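Local coordinates for protein glutathione transferase (Lolium rigidum, PDB 6ZB6) that probably conjugates glutathione to electrophilic xenobiotics such as herbicides, as a plant phi-class glutathione transferase linked to multiple-herbicide resistance, at residues H107-N110 with P111-P115; I116-C120 with L121-M125; K144-L147 with E148-A152. All coordinates share one frame; numbering follows the deposited sequence.

Contact 1 (H107-N110 with P111-P115); sequences HTYN and PALSP. With NA (sodium ion), chain J.
Leu113 N bonds to Tyr109 O at 3.0 Å and Ser114 N to Asn110 O at 2.8 Å, two i to i+4 helical bonds, whereas Ala112 N makes weak bonds with both Thr108 O and Tyr109 O. The helix is disturbed just before them: Pro111 has no N-H to return to the previous turn, its ring lies against the backbone of His107, with CG 3.6 Å from His107 C, and a wider pi-type turn runs through 107-109. Pro115 repeats the loss of a donor one turn later, its CD lying beside Asn110 O. Tyr109 and Leu113 run side by side in the same direction. CG of each stands anti to its own backbone N (chi1 173° in Tyr109), which carries the phenol out along Leu113 until CD1 of Leu113 sits 3.4 Å from Tyr109 OH and 3.7 Å from Tyr109 CZ, oblique to the ring. The phenol oxygen is hydrogen-bonded to Thr176 OG1, and His172 meets the ring edge-to-face. This is the middle of helix 92-127, the long first helix of the all-helical C-terminal domain of the glutathione transferase fold; Tyr109 and Leu113 are buried between it and helices 133-156 and 173-179. On another side, the amide of Asn110 lies against Ser114, its ND2 3.7 Å from Ser114 CB, and both side chains touch Tyr175. Thr108 turns away from the following turn. Its OG1, beside the backbone N, reaches a sodium ion at 2.8 Å, and a water on that ion donates a weak hydrogen bond to His107 O.

Contact 2 (I116-C120 with L121-M125); sequences IVYQC and LFNPM. With GTB (S-(p-nitrobenzyl)glutathione), chain G.
Phe122 packs between Val117 and Tyr118 of the preceding turn and the nitrobenzyl group of the bound S-(p-nitrobenzyl)glutathione. Its CB and CG lie near the nitro group, CB 3.6 Å from ligand O42. With CG anti to the carbonyl carbon (chi1 -65°), one face of the ring lies against the nitrobenzyl ring, ligand C5' over its centre. CD2 does double duty: it is 3.5 Å from ligand C5' and projects over the centre of the Tyr118 ring, 3.8 Å from Tyr118 CD1. The two aromatic planes are almost perpendicular, at 89°, in a T-shaped pair with the edge of Phe122 directed at the face of Tyr118. Further out, CE2 comes close to ligand C6'. At the far end CZ lies 3.6 Å from Val117 CG1, a methyl that makes a CH-pi contact with the ring face opposite the ligand. Both faces of the Phe122 ring are thus covered, one by the ligand and the other by the valine methyl. Tyr118 joins it in the ligand pocket, with its OH 3.2 Å from ligand C2'. These residues belong to the last turns of helix 92-127, which in the glutathione transferase fold lines the hydrophobic-substrate side of the active site, while the glutathione part is held by residues such as Ser68, Glu67 and Gln54. The backbone here widens into pi-type turns. Val117 O accepts from both Leu121 N and Phe122 N, which approach from opposite faces of its carbonyl plane, and Tyr118 O takes Asn123 N in plane at 2.7 Å. Pro124 offers no N-H, and its CD and CG rest near Gln119 O and Cys120 O. The amide of Asn123 puts OD1 at the edge of the Tyr118 ring, while the Gln119 amide is engaged by Asp132 N through OE1.

Contact 3 (K144-L147 with E148-A152); sequences KKVL and EVYEA
Lys144 O starts the series of i to i+4 bonds by accepting Glu148 N at 2.9 Å, and the CG of Glu148 lies over the same oxygen. The ammonium of Lys144 leads elsewhere, to a salt bridge with Glu141 one turn back. Lys145 comes next, its side chain running alongside that of Glu148. Bends at chi2 (-48°) and chi4 turn the lysine round the helix surface while the Glu148 carboxylate leans back toward it, bringing CD beside Glu148 OE1 and NZ to 3.5 Å from Glu148 OE2 in a long i to i+3 salt bridge. Two waters each accept from Lys145 NZ and donate to the glutamate, one to OE1 and the other to OE2; a third donates to both Lys145 O and Glu148 OE1. Lys145 O also receives a weak bond from Val149 N. Val146 faces helix 92-127, touching Thr108 and Tyr109: CG1, anti to the backbone N, lies 3.6 Å from Tyr150 CE1 as the two side chains point the same way, and Val146 O takes Tyr150 N in its carbonyl plane. The tyrosine hydroxyl is bonded to His172 NE2. Leu147 O accepts Glu151 N at 2.7 Å, while its side chain inserts among Leu187, Tyr191 and Val194. This amphipathic part of helix 133-156 thus sets Val146, Leu147 and Tyr150 against the rest of the C-terminal domain. On its other side, the wide gap between ammonium and carboxylate, bridged by shared waters on an exposed surface, suggests that the ion pair is partly solvent-mediated.

In the fold
From the N-terminal thioredoxin-like domain the chain enters helix 92-127, where contact 1 (107-115) and contact 2 (116-125) follow directly in series. Contact 3 comes later, on the succeeding helix 133-156. All three are local, so none closes a long loop and none nests in or crosses another. Contacts 1 and 2 adjoin in sequence, with centres 14 Å apart, and lead from the middle of helix 92-127 to its last turns, beside the ligand pocket. Contacts 1 and 3 meet across the helix pair: Tyr109 packs on Tyr150, Val146 and Leu147, and Thr108 on Val146. Contacts 2 and 3 do not touch, their nearest atoms being about 7 Å apart.

Contact 1 (H107-N110 with P111-P115)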
loop_
_atom_site.group_PDB
_atom_site.type_symbol
_atom_site.label_atom_id
_atom_site.label_comp_id
_atom_site.label_asym_id
_atom_site.label_seq_id
_atom_site.Cartn_x
_atom_site.Cartn_y
_atom_site.Cartn_z
ATOM N N HIS A 107 -5.678 0.268 -10.568
ATOM C CA HIS A 107 -5.946 -0.371 -11.845
ATOM C C HIS A 107 -4.914 -0.138 -12.933
ATOM O O HIS A 107 -5.029 -0.758 -14.002
ATOM C CB HIS A 107 -7.319 0.070 -12.370
ATOM C CG HIS A 107 -8.420 -0.293 -11.440
ATOM N ND1 HIS A 107 -8.778 -1.601 -11.197
ATOM C CD2 HIS A 107 -9.190 0.469 -10.626
ATOM C CE1 HIS A 107 -9.755 -1.627 -10.306
ATOM N NE2 HIS A 107 -10.021 -0.384 -9.941
ATOM N N THR A 108 -3.922 0.718 -12.711
ATOM C CA THR A 108 -2.923 0.944 -13.748
ATOM C C THR A 108 -1.518 0.739 -13.191
ATOM O O THR A 108 -0.754 -0.074 -13.723
ATOM C CB THR A 108 -3.085 2.344 -14.339
ATOM O OG1 THR A 108 -4.298 2.400 -15.099
ATOM C CG2 THR A 108 -1.915 2.688 -15.248
ATOM N N TYR A 109 -1.184 1.435 -12.101
ATOM C CA TYR A 109 0.172 1.360 -11.557
ATOM C C TYR A 109 0.400 0.038 -10.839
ATOM O O TYR A 109 1.368 -0.667 -11.125
ATOM C CB TYR A 109 0.419 2.548 -10.625
ATOM C CG TYR A 109 1.723 2.564 -9.836
ATOM C CD1 TYR A 109 1.857 1.849 -8.655
ATOM C CD2 TYR A 109 2.804 3.330 -10.263
ATOM C CE1 TYR A 109 3.047 1.885 -7.912
ATOM C CE2 TYR A 109 3.992 3.373 -9.534
ATOM C CZ TYR A 109 4.104 2.654 -8.369
ATOM O OH TYR A 109 5.267 2.690 -7.649
ATOM N N ASN A 110 -0.486 -0.330 -9.913
ATOM C CA ASN A 110 -0.194 -1.553 -9.181
ATOM C C ASN A 110 -0.265 -2.795 -10.067
ATOM O O ASN A 110 0.533 -3.715 -9.865
ATOM C CB ASN A 110 -1.113 -1.734 -7.966
ATOM C CG ASN A 110 -0.481 -2.633 -6.925
ATOM O OD1 ASN A 110 0.644 -2.375 -6.465
ATOM N ND2 ASN A 110 -1.157 -3.715 -6.591
ATOM N N PRO A 111 -1.177 -2.886 -11.045
ATOM C CA PRO A 111 -1.133 -4.050 -11.950
ATOM C C PRO A 111 0.151 -4.150 -12.757
ATOM O O PRO A 111 0.521 -5.254 -13.175
ATOM C CB PRO A 111 -2.357 -3.841 -12.849
ATOM C CG PRO A 111 -3.327 -3.168 -11.939
ATOM C CD PRO A 111 -2.476 -2.184 -11.160
ATOM N N ALA A 112 0.853 -3.046 -12.981
ATOM C CA ALA A 112 2.128 -3.131 -13.679
ATOM C C ALA A 112 3.286 -3.458 -12.746
ATOM O O ALA A 112 4.220 -4.171 -13.148
ATOM C CB ALA A 112 2.407 -1.819 -14.414
ATOM N N LEU A 113 3.251 -2.960 -11.508
ATOM C CA LEU A 113 4.364 -3.121 -10.573
ATOM C C LEU A 113 4.237 -4.394 -9.745
ATOM O O LEU A 113 5.215 -5.124 -9.566
ATOM C CB LEU A 113 4.453 -1.885 -9.658
ATOM C CG LEU A 113 5.479 -1.868 -8.520
ATOM C CD1 LEU A 113 6.139 -0.492 -8.396
ATOM C CD2 LEU A 113 4.836 -2.291 -7.192
ATOM N N SER A 114 3.032 -4.694 -9.264
ATOM C CA SER A 114 2.820 -5.879 -8.437
ATOM C C SER A 114 3.367 -7.181 -9.021
ATOM O O SER A 114 3.950 -7.966 -8.251
ATOM C CB SER A 114 1.310 -6.017 -8.145
ATOM O OG SER A 114 1.071 -7.122 -7.309
ATOM N N PRO A 115 3.229 -7.486 -10.318
ATOM C CA PRO A 115 3.775 -8.761 -10.810
ATOM C C PRO A 115 5.264 -8.893 -10.600
ATOM O O PRO A 115 5.752 -10.007 -10.352
ATOM C CB PRO A 115 3.418 -8.742 -12.301
ATOM C CG PRO A 115 2.199 -7.902 -12.363
ATOM C CD PRO A 115 2.477 -6.796 -11.381
HETATM NA NA NA J . -3.895 1.202 -17.639
HETATM O O HOH W 1 -4.508 -1.409 -17.313
#

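Contact 2 (I116-C120 with L121-M125)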
loop_
_atom_site.group_PDB
_atom_site.type_symbol
_atom_site.label_atom_id
_atom_site.label_comp_id
_atom_site.label_asym_id
_atom_site.label_seq_id
_atom_site.Cartn_x
_atom_site.Cartn_y
_atom_site.Cartn_z
ATOM N N ILE A 116 6.004 -7.785 -10.677
ATOM C CA ILE A 116 7.442 -7.848 -10.445
ATOM C C ILE A 116 7.732 -8.218 -8.998
ATOM O O ILE A 116 8.639 -9.009 -8.721
ATOM C CB ILE A 116 8.108 -6.521 -10.850
ATOM C CG1 ILE A 116 7.827 -6.227 -12.329
ATOM C CG2 ILE A 116 9.637 -6.588 -10.615
ATOM C CD1 ILE A 116 7.911 -4.764 -12.705
ATOM N N VAL A 117 6.956 -7.678 -8.055
ATOM C CA VAL A 117 7.124 -8.044 -6.650
ATOM C C VAL A 117 6.804 -9.520 -6.444
ATOM O O VAL A 117 7.545 -10.244 -5.764
ATOM C CB VAL A 117 6.252 -7.147 -5.750
ATOM C CG1 VAL A 117 6.296 -7.646 -4.314
ATOM C CG2 VAL A 117 6.723 -5.704 -5.838
ATOM N N TYR A 118 5.693 -9.988 -7.030
ATOM C CA TYR A 118 5.326 -11.400 -6.930
ATOM C C TYR A 118 6.420 -12.293 -7.489
ATOM O O TYR A 118 6.854 -13.251 -6.838
ATOM C CB TYR A 118 4.019 -11.664 -7.680
ATOM C CG TYR A 118 2.784 -11.475 -6.841
ATOM C CD1 TYR A 118 2.277 -12.515 -6.071
ATOM C CD2 TYR A 118 2.121 -10.252 -6.814
ATOM C CE1 TYR A 118 1.140 -12.342 -5.299
ATOM C CE2 TYR A 118 0.986 -10.065 -6.043
ATOM C CZ TYR A 118 0.502 -11.113 -5.288
ATOM O OH TYR A 118 -0.627 -10.925 -4.528
ATOM N N GLN A 119 6.875 -11.994 -8.705
ATOM C CA GLN A 119 7.798 -12.895 -9.381
ATOM C C GLN A 119 9.188 -12.869 -8.757
ATOM O O GLN A 119 9.877 -13.895 -8.755
ATOM C CB GLN A 119 7.881 -12.539 -10.863
ATOM C CG GLN A 119 6.607 -12.782 -11.645
ATOM C CD GLN A 119 6.244 -14.250 -11.722
ATOM O OE1 GLN A 119 7.106 -15.116 -11.614
ATOM N NE2 GLN A 119 4.955 -14.536 -11.908
ATOM N N CYS A 120 9.616 -11.724 -8.217
ATOM C CA CYS A 120 10.981 -11.577 -7.733
ATOM C C CYS A 120 11.100 -11.802 -6.229
ATOM O O CYS A 120 12.174 -12.196 -5.761
ATOM C CB CYS A 120 11.507 -10.177 -8.078
ATOM S SG CYS A 120 11.780 -9.878 -9.828
ATOM N N LEU A 121 10.013 -11.605 -5.474
ATOM C CA LEU A 121 10.044 -11.682 -4.012
ATOM C C LEU A 121 9.085 -12.739 -3.478
ATOM O O LEU A 121 9.538 -13.732 -2.901
ATOM C CB LEU A 121 9.720 -10.311 -3.420
ATOM C CG LEU A 121 10.869 -9.452 -2.911
ATOM C CD1 LEU A 121 10.323 -8.375 -1.980
ATOM C CD2 LEU A 121 11.889 -10.322 -2.202
ATOM N N PHE A 122 7.770 -12.554 -3.651
ATOM C CA PHE A 122 6.786 -13.423 -3.014
ATOM C C PHE A 122 6.917 -14.864 -3.498
ATOM O O PHE A 122 7.006 -15.794 -2.689
ATOM C CB PHE A 122 5.367 -12.911 -3.286
ATOM C CG PHE A 122 5.045 -11.556 -2.667
ATOM C CD1 PHE A 122 5.780 -11.050 -1.600
ATOM C CD2 PHE A 122 3.977 -10.798 -3.156
ATOM C CE1 PHE A 122 5.471 -9.810 -1.041
ATOM C CE2 PHE A 122 3.662 -9.564 -2.602
ATOM C CZ PHE A 122 4.414 -9.068 -1.539
ATOM N N ASN A 123 6.918 -15.069 -4.819
ATOM C CA ASN A 123 6.923 -16.432 -5.355
ATOM C C ASN A 123 8.135 -17.242 -4.911
ATOM O O ASN A 123 7.943 -18.355 -4.392
ATOM C CB ASN A 123 6.803 -16.398 -6.885
ATOM C CG ASN A 123 5.374 -16.184 -7.359
ATOM O OD1 ASN A 123 4.492 -15.800 -6.584
ATOM N ND2 ASN A 123 5.143 -16.418 -8.646
ATOM N N PRO A 124 9.388 -16.775 -5.065
ATOM C CA PRO A 124 10.516 -17.627 -4.663
ATOM C C PRO A 124 10.635 -17.796 -3.154
ATOM O O PRO A 124 10.809 -18.918 -2.669
ATOM C CB PRO A 124 11.736 -16.906 -5.252
ATOM C CG PRO A 124 11.304 -15.511 -5.463
ATOM C CD PRO A 124 9.843 -15.549 -5.747
ATOM N N MET A 125 10.539 -16.703 -2.400
ATOM C CA MET A 125 10.720 -16.786 -0.953
ATOM C C MET A 125 9.520 -17.446 -0.281
ATOM O O MET A 125 9.656 -18.462 0.411
ATOM C CB MET A 125 10.956 -15.389 -0.380
ATOM C CG MET A 125 12.060 -14.606 -1.071
ATOM S SD MET A 125 12.733 -13.404 0.065
ATOM C CE MET A 125 13.599 -14.579 1.082
HETATM N N1 GTB G . -8.249 -6.418 -2.492
HETATM C CA1 GTB G . -7.836 -7.031 -1.240
HETATM C C1 GTB G . -7.449 -5.930 -0.241
HETATM O O11 GTB G . -6.859 -4.887 -0.637
HETATM O O12 GTB G . -7.716 -6.051 0.985
HETATM C CB1 GTB G . -6.647 -7.950 -1.542
HETATM C CG1 GTB G . -6.181 -8.582 -0.231
HETATM C CD1 GTB G . -5.159 -9.679 -0.475
HETATM O OE1 GTB G . -4.798 -9.965 -1.575
HETATM N N2 GTB G . -4.625 -10.371 0.672
HETATM C CA2 GTB G . -3.654 -11.418 0.425
HETATM C C2 GTB G . -4.257 -12.740 0.876
HETATM O O2 GTB G . -4.863 -12.838 1.897
HETATM C CB2 GTB G . -2.372 -11.114 1.204
HETATM S SG2 GTB G . -1.618 -9.595 0.518
HETATM N N3 GTB G . -4.105 -13.896 0.027
HETATM C CA3 GTB G . -4.672 -15.157 0.461
HETATM C C3 GTB G . -5.658 -15.682 -0.579
HETATM O O31 GTB G . -5.953 -16.909 -0.592
HETATM O O32 GTB G . -6.180 -14.898 -1.420
HETATM C "C'" GTB G . -1.052 -9.947 -1.172
HETATM C "C1'" GTB G . -0.021 -11.070 -1.111
HETATM C "C2'" GTB G . -0.294 -12.290 -1.708
HETATM C "C3'" GTB G . 0.638 -13.317 -1.657
HETATM C "C4'" GTB G . 1.849 -13.121 -1.011
HETATM N N41 GTB G . 2.833 -14.201 -0.951
HETATM O O41 GTB G . 2.626 -15.406 -1.647
HETATM O O42 GTB G . 3.804 -14.058 -0.308
HETATM C "C5'" GTB G . 2.120 -11.898 -0.411
HETATM C "C6'" GTB G . 1.189 -10.870 -0.460
#

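Contact 3 (K144-L147 with E148-A152)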
loop_
_atom_site.group_PDB
_atom_site.type_symbol
_atom_site.label_atom_id
_atom_site.label_comp_id
_atom_site.label_asym_id
_atom_site.label_seq_id
_atom_site.Cartn_x
_atom_site.Cartn_y
_atom_site.Cartn_z
ATOM N N LYS A 144 7.412 0.891 -16.996
ATOM C CA LYS A 144 8.154 2.034 -17.522
ATOM C C LYS A 144 7.219 3.028 -18.199
ATOM O O LYS A 144 7.357 4.246 -18.014
ATOM C CB LYS A 144 9.232 1.567 -18.502
ATOM C CG LYS A 144 10.466 0.936 -17.855
ATOM C CD LYS A 144 11.342 0.270 -18.918
ATOM C CE LYS A 144 12.517 -0.469 -18.289
ATOM N NZ LYS A 144 13.279 -1.252 -19.313
ATOM N N LYS A 145 6.244 2.530 -18.966
ATOM C CA LYS A 145 5.296 3.435 -19.614
ATOM C C LYS A 145 4.460 4.178 -18.582
ATOM O O LYS A 145 4.233 5.386 -18.708
ATOM C CB LYS A 145 4.396 2.667 -20.584
ATOM C CG LYS A 145 5.113 2.114 -21.816
ATOM C CD LYS A 145 5.992 3.163 -22.487
ATOM C CE LYS A 145 6.888 2.541 -23.566
ATOM N NZ LYS A 145 8.218 3.227 -23.690
ATOM N N VAL A 146 3.999 3.472 -17.551
ATOM C CA VAL A 146 3.297 4.125 -16.445
ATOM C C VAL A 146 4.186 5.196 -15.818
ATOM O O VAL A 146 3.752 6.328 -15.566
ATOM C CB VAL A 146 2.860 3.079 -15.400
ATOM C CG1 VAL A 146 2.271 3.762 -14.153
ATOM C CG2 VAL A 146 1.868 2.109 -16.002
ATOM N N LEU A 147 5.449 4.854 -15.557
ATOM C CA LEU A 147 6.315 5.795 -14.859
ATOM C C LEU A 147 6.572 7.045 -15.692
ATOM O O LEU A 147 6.698 8.137 -15.130
ATOM C CB LEU A 147 7.633 5.113 -14.468
ATOM C CG LEU A 147 7.495 4.092 -13.320
ATOM C CD1 LEU A 147 8.873 3.467 -13.008
ATOM C CD2 LEU A 147 6.913 4.745 -12.084
ATOM N N GLU A 148 6.623 6.919 -17.021
ATOM C CA GLU A 148 6.714 8.103 -17.869
ATOM C C GLU A 148 5.552 9.062 -17.624
ATOM O O GLU A 148 5.744 10.285 -17.622
ATOM C CB GLU A 148 6.769 7.691 -19.340
ATOM C CG GLU A 148 8.131 7.053 -19.715
ATOM C CD GLU A 148 8.163 6.459 -21.115
ATOM O OE1 GLU A 148 7.216 6.693 -21.897
ATOM O OE2 GLU A 148 9.140 5.740 -21.426
ATOM N N VAL A 149 4.340 8.532 -17.421
ATOM C CA VAL A 149 3.200 9.393 -17.114
ATOM C C VAL A 149 3.347 10.004 -15.726
ATOM O O VAL A 149 3.088 11.199 -15.528
ATOM C CB VAL A 149 1.884 8.603 -17.243
ATOM C CG1 VAL A 149 0.703 9.460 -16.799
ATOM C CG2 VAL A 149 1.699 8.098 -18.675
ATOM N N TYR A 150 3.761 9.201 -14.738
ATOM C CA TYR A 150 3.958 9.737 -13.393
ATOM C C TYR A 150 5.021 10.824 -13.395
ATOM O O TYR A 150 4.890 11.843 -12.705
ATOM C CB TYR A 150 4.358 8.618 -12.427
ATOM C CG TYR A 150 3.192 7.848 -11.809
ATOM C CD1 TYR A 150 2.228 7.236 -12.609
ATOM C CD2 TYR A 150 3.084 7.707 -10.435
ATOM C CE1 TYR A 150 1.178 6.520 -12.048
ATOM C CE2 TYR A 150 2.027 6.992 -9.860
ATOM C CZ TYR A 150 1.088 6.396 -10.673
ATOM O OH TYR A 150 0.042 5.704 -10.100
ATOM N N GLU A 151 6.085 10.620 -14.172
ATOM C CA GLU A 151 7.159 11.604 -14.225
ATOM C C GLU A 151 6.646 12.942 -14.727
ATOM O O GLU A 151 6.982 13.993 -14.168
ATOM C CB GLU A 151 8.282 11.084 -15.115
ATOM C CG GLU A 151 9.441 12.042 -15.283
ATOM C CD GLU A 151 10.264 12.201 -14.019
ATOM O OE1 GLU A 151 10.084 11.427 -13.055
ATOM O OE2 GLU A 151 11.105 13.109 -13.996
ATOM N N ALA A 152 5.820 12.922 -15.778
ATOM C CA ALA A 152 5.223 14.155 -16.278
ATOM C C ALA A 152 4.283 14.768 -15.245
ATOM O O ALA A 152 4.316 15.983 -15.016
ATOM C CB ALA A 152 4.486 13.886 -17.593
HETATM O O HOH W 2 3.990 6.291 -21.413
HETATM O O HOH W 3 6.974 5.523 -24.412
HETATM O O HOH W 4 10.105 2.720 -22.091
#